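PDB 3OH8: nucleoside-diphosphate sugar epimerase (SulA family) from Corynebacterium glutamicum, which probably interconverts nucleoside-diphosphate sugars with the help of a dinucleotide cofactor held in a Rossmann-type domain. Local coordinates for residues F277-E280 / V281-W285; V491-S494 / I495-S498. One frame throughout, in Å; residues are numbered along the deposited sequence.

Interaction 1: F277-E280 / V281-W285; sequences FLAE and VCRDW
F277 and V281, one helical turn apart, make the apolar contact. Methyl CG2 of V281 lies over one face of the F277 ring, displaced toward its rim, in a CH-pi contact 3.9 Å from the centroid; the nearest ring atom, CE2 of F277, is 3.5 Å from CG2. With F277 CG trans to the backbone N (chi1 -174°) the ring swings forward along the helix, and V281 presents CG2, the branch beside its own backbone N. A looser touch brings CD1 of L278 to 4.1 Å from SG of C282. The backbone carries four successive i to i+4 hydrogen bonds, from V281 N to F277 O through to D284 N to E280 O, with N-H...O angles of 160° or more. This is the first part of helix 277-287 of the Rossmann-type domain; F277, V281, D284 and W285 lean on helix 222-242, and D276, just ahead, accepts a hydrogen bond from A279 N through OD1. Among the charged groups, the R283 chain bends at chi3 back toward the N-terminal end and lays one guanidinium face over the backbone, E280 CA being 3.4 Å above its plane. The E280 carboxylate is turned only 20° from the guanidinium plane, yet OE1 of E280 and NH2 of R283 stay 4.6 Å apart: E280 instead pairs with K222 in a salt bridge, and R283 NH1 is hydrogen-bonded to S273 OG. D284 OD2 lies 4.4 Å from E280 OE2, a like-charge approach that K222 probably eases.

Interaction 2: V491-S494 / I495-S498; sequences VEQS and ILSS
The amide of Q493 and the carboxylate of E492 both meet the side chain of L496, but from different sides. Methyl CD2 of L496 stands above one face of the Q493 amide, toward its NE2 end and 4.1 Å from NE2, whereas CD1 of L496 approaches OE1 of E492 at 4.1 Å from close to the carboxylate plane. Both polar chains fold at chi2, and the two methyls of L496 reach one polar end each, in loose van der Waals contact. A tighter contact is with the backbone: L496 CD1 comes to 3.1 Å from E492 O, the same carbonyl oxygen that accepts L496 N at 2.9 Å with an almost straight N-H...O angle of 173°. Three further i to i+4 bonds run alongside, from I495, S497 and S498 to V491, Q493 and S494. On the side of the helix turned to the protein, V491 CG1 and I495 CD1 meet at 3.8 Å. I495 places CG1 beside its backbone N (chi1 -70°), which carries the extended chain back along the helix past V491 O to the valine. S494 OG makes weak hydrogen bonds to E490 O, one turn back in the helix, and to OE2 of E486, just ahead of it. Helix 488-511 packs against the antiparallel sheet, with Q493, L496 and S497 exposed: buried V491 and I495 rest on S108 of strand 102-110 and V93 of strand 91-99, S498 OG bonds S6 OG of strand 3-9, and E492 reaches R74 of strand 74-78 in a salt bridge.

From the N terminus the chain first builds the antiparallel sheet that starts with strand 3-9, then passes through helix 119-139 into the parallel strands of the Rossmann-type domain. There, interaction 1 spans the first turns of helix 277-287, which packs beside helix 222-242. After the remaining strands and the later helices, and an unmodelled stretch at 457-483, interaction 2 follows in helix 488-511, which brings the end of the chain back onto the sheet where it began. Each contact is local to one helix, closing no loop beyond a helical turn; they neither nest nor cross. The centres of interactions 1 and 2 lie about 58 Å apart, on opposite sides of the chain's centre.

Interaction 1: F277-E280 / V281-W285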
loop_
_atom_site.group_PDB
_atom_site.type_symbol
_atom_site.label_atom_id
_atom_site.label_comp_id
_atom_site.label_asym_id
_atom_site.label_seq_id
_atom_site.Cartn_x
_atom_site.Cartn_y
_atom_site.Cartn_z
ATOM N N PHE A 277 20.541 12.762 18.423
ATOM C CA PHE A 277 21.248 12.484 17.181
ATOM C C PHE A 277 20.272 12.129 16.064
ATOM O O PHE A 277 20.482 12.485 14.907
ATOM C CB PHE A 277 22.266 11.361 17.358
ATOM C CG PHE A 277 23.117 11.124 16.140
ATOM C CD1 PHE A 277 24.048 12.075 15.736
ATOM C CD2 PHE A 277 22.984 9.963 15.396
ATOM C CE1 PHE A 277 24.840 11.871 14.615
ATOM C CE2 PHE A 277 23.772 9.748 14.273
ATOM C CZ PHE A 277 24.703 10.710 13.883
ATOM N N LEU A 278 19.208 11.419 16.419
ATOM C CA LEU A 278 18.179 11.072 15.453
ATOM C C LEU A 278 17.650 12.337 14.784
ATOM O O LEU A 278 17.550 12.416 13.549
ATOM C CB LEU A 278 17.043 10.316 16.141
ATOM C CG LEU A 278 15.770 10.098 15.324
ATOM C CD1 LEU A 278 16.076 9.272 14.090
ATOM C CD2 LEU A 278 14.691 9.431 16.176
ATOM N N ALA A 279 17.297 13.326 15.600
ATOM C CA ALA A 279 16.805 14.603 15.082
ATOM C C ALA A 279 17.828 15.261 14.157
ATOM O O ALA A 279 17.466 15.854 13.135
ATOM C CB ALA A 279 16.442 15.550 16.225
ATOM N N GLU A 280 19.104 15.165 14.521
ATOM C CA GLU A 280 20.143 15.805 13.734
ATOM C C GLU A 280 20.236 15.146 12.370
ATOM O O GLU A 280 20.305 15.824 11.353
ATOM C CB GLU A 280 21.497 15.734 14.440
ATOM C CG GLU A 280 22.652 16.244 13.589
ATOM C CD GLU A 280 23.941 16.384 14.383
ATOM O OE1 GLU A 280 23.957 16.006 15.574
ATOM O OE2 GLU A 280 24.938 16.872 13.813
ATOM N N VAL A 281 20.240 13.819 12.365
ATOM C CA VAL A 281 20.273 13.057 11.122
ATOM C C VAL A 281 19.136 13.482 10.208
ATOM O O VAL A 281 19.351 13.773 9.033
ATOM C CB VAL A 281 20.174 11.540 11.374
ATOM C CG1 VAL A 281 19.859 10.809 10.077
ATOM C CG2 VAL A 281 21.473 11.027 12.000
ATOM N N CYS A 282 17.931 13.551 10.757
ATOM C CA CYS A 282 16.782 13.959 9.962
ATOM C C CYS A 282 16.869 15.397 9.459
ATOM O O CYS A 282 16.476 15.670 8.322
ATOM C CB CYS A 282 15.473 13.708 10.721
ATOM S SG CYS A 282 15.199 11.962 11.069
ATOM N N ARG A 283 17.371 16.318 10.283
ATOM C CA ARG A 283 17.566 17.694 9.817
ATOM C C ARG A 283 18.503 17.709 8.614
ATOM O O ARG A 283 18.236 18.382 7.616
ATOM C CB ARG A 283 18.149 18.614 10.914
ATOM C CG ARG A 283 17.197 18.948 12.080
ATOM C CD ARG A 283 17.760 20.076 12.970
ATOM N NE ARG A 283 19.036 19.721 13.596
ATOM C CZ ARG A 283 19.153 19.134 14.790
ATOM N NH1 ARG A 283 18.070 18.818 15.495
ATOM N NH2 ARG A 283 20.351 18.855 15.281
ATOM N N ASP A 284 19.617 16.991 8.721
ATOM C CA ASP A 284 20.589 16.940 7.629
ATOM C C ASP A 284 19.989 16.270 6.396
ATOM O O ASP A 284 20.207 16.698 5.266
ATOM C CB ASP A 284 21.811 16.149 8.061
ATOM C CG ASP A 284 22.615 16.859 9.146
ATOM O OD1 ASP A 284 22.344 18.051 9.396
ATOM O OD2 ASP A 284 23.506 16.221 9.742
ATOM N N TRP A 285 19.245 15.196 6.633
ATOM C CA TRP A 285 18.610 14.444 5.557
ATOM C C TRP A 285 17.645 15.347 4.772
ATOM O O TRP A 285 17.640 15.364 3.536
ATOM C CB TRP A 285 17.885 13.263 6.197
ATOM C CG TRP A 285 17.253 12.268 5.295
ATOM C CD1 TRP A 285 17.410 12.136 3.947
ATOM C CD2 TRP A 285 16.352 11.233 5.704
ATOM N NE1 TRP A 285 16.655 11.076 3.485
ATOM C CE2 TRP A 285 15.997 10.507 4.545
ATOM C CE3 TRP A 285 15.812 10.852 6.939
ATOM C CZ2 TRP A 285 15.119 9.417 4.583
ATOM C CZ3 TRP A 285 14.937 9.776 6.977
ATOM C CH2 TRP A 285 14.594 9.071 5.800
#

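Interaction 2: V491-S494 / I495-S498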
loop_
_atom_site.group_PDB
_atom_site.type_symbol
_atom_site.label_atom_id
_atom_site.label_comp_id
_atom_site.label_asym_id
_atom_site.label_seq_id
_atom_site.Cartn_x
_atom_site.Cartn_y
_atom_site.Cartn_z
ATOM N N VAL A 491 -20.540 -23.629 -11.298
ATOM C CA VAL A 491 -19.957 -22.316 -11.030
ATOM C C VAL A 491 -20.841 -21.192 -11.549
ATOM O O VAL A 491 -21.040 -20.180 -10.869
ATOM C CB VAL A 491 -18.539 -22.169 -11.646
ATOM C CG1 VAL A 491 -18.047 -20.732 -11.515
ATOM C CG2 VAL A 491 -17.557 -23.124 -10.981
ATOM N N GLU A 492 -21.376 -21.379 -12.754
ATOM C CA GLU A 492 -22.309 -20.423 -13.343
ATOM C C GLU A 492 -23.543 -20.250 -12.470
ATOM O O GLU A 492 -24.020 -19.139 -12.261
ATOM C CB GLU A 492 -22.749 -20.883 -14.734
ATOM C CG GLU A 492 -21.683 -20.767 -15.797
ATOM C CD GLU A 492 -21.261 -19.328 -16.057
ATOM O OE1 GLU A 492 -21.873 -18.399 -15.481
ATOM O OE2 GLU A 492 -20.314 -19.131 -16.847
ATOM N N GLN A 493 -24.077 -21.356 -11.972
ATOM C CA GLN A 493 -25.236 -21.278 -11.093
ATOM C C GLN A 493 -24.907 -20.543 -9.795
ATOM O O GLN A 493 -25.702 -19.728 -9.318
ATOM C CB GLN A 493 -25.797 -22.676 -10.799
ATOM C CG GLN A 493 -26.431 -23.329 -12.020
ATOM C CD GLN A 493 -27.501 -22.449 -12.639
ATOM O OE1 GLN A 493 -28.480 -22.097 -11.980
ATOM N NE2 GLN A 493 -27.313 -22.076 -13.904
ATOM N N SER A 494 -23.745 -20.840 -9.214
ATOM C CA SER A 494 -23.337 -20.170 -7.982
ATOM C C SER A 494 -23.242 -18.669 -8.193
ATOM O O SER A 494 -23.669 -17.878 -7.351
ATOM C CB SER A 494 -21.993 -20.701 -7.469
ATOM O OG SER A 494 -22.144 -21.979 -6.883
ATOM N N ILE A 495 -22.657 -18.278 -9.315
ATOM C CA ILE A 495 -22.475 -16.862 -9.618
ATOM C C ILE A 495 -23.827 -16.173 -9.815
ATOM O O ILE A 495 -24.113 -15.141 -9.189
ATOM C CB ILE A 495 -21.593 -16.688 -10.861
ATOM C CG1 ILE A 495 -20.152 -17.100 -10.534
ATOM C CG2 ILE A 495 -21.667 -15.249 -11.389
ATOM C CD1 ILE A 495 -19.236 -17.159 -11.732
ATOM N N LEU A 496 -24.669 -16.754 -10.668
ATOM C CA LEU A 496 -26.001 -16.197 -10.898
ATOM C C LEU A 496 -26.762 -16.057 -9.587
ATOM O O LEU A 496 -27.387 -15.029 -9.320
ATOM C CB LEU A 496 -26.792 -17.070 -11.878
ATOM C CG LEU A 496 -26.534 -16.825 -13.371
ATOM C CD1 LEU A 496 -25.055 -16.590 -13.675
ATOM C CD2 LEU A 496 -27.088 -17.976 -14.209
ATOM N N SER A 497 -26.699 -17.098 -8.765
ATOM C CA SER A 497 -27.371 -17.081 -7.476
ATOM C C SER A 497 -26.828 -15.982 -6.557
ATOM O O SER A 497 -27.589 -15.323 -5.848
ATOM C CB SER A 497 -27.256 -18.443 -6.794
ATOM O OG SER A 497 -27.921 -18.415 -5.546
ATOM N N SER A 498 -25.513 -15.785 -6.576
ATOM C CA SER A 498 -24.899 -14.770 -5.729
ATOM C C SER A 498 -25.354 -13.367 -6.149
ATOM O O SER A 498 -25.596 -12.498 -5.306
ATOM C CB SER A 498 -23.366 -14.900 -5.753
ATOM O OG SER A 498 -22.774 -13.955 -4.873
#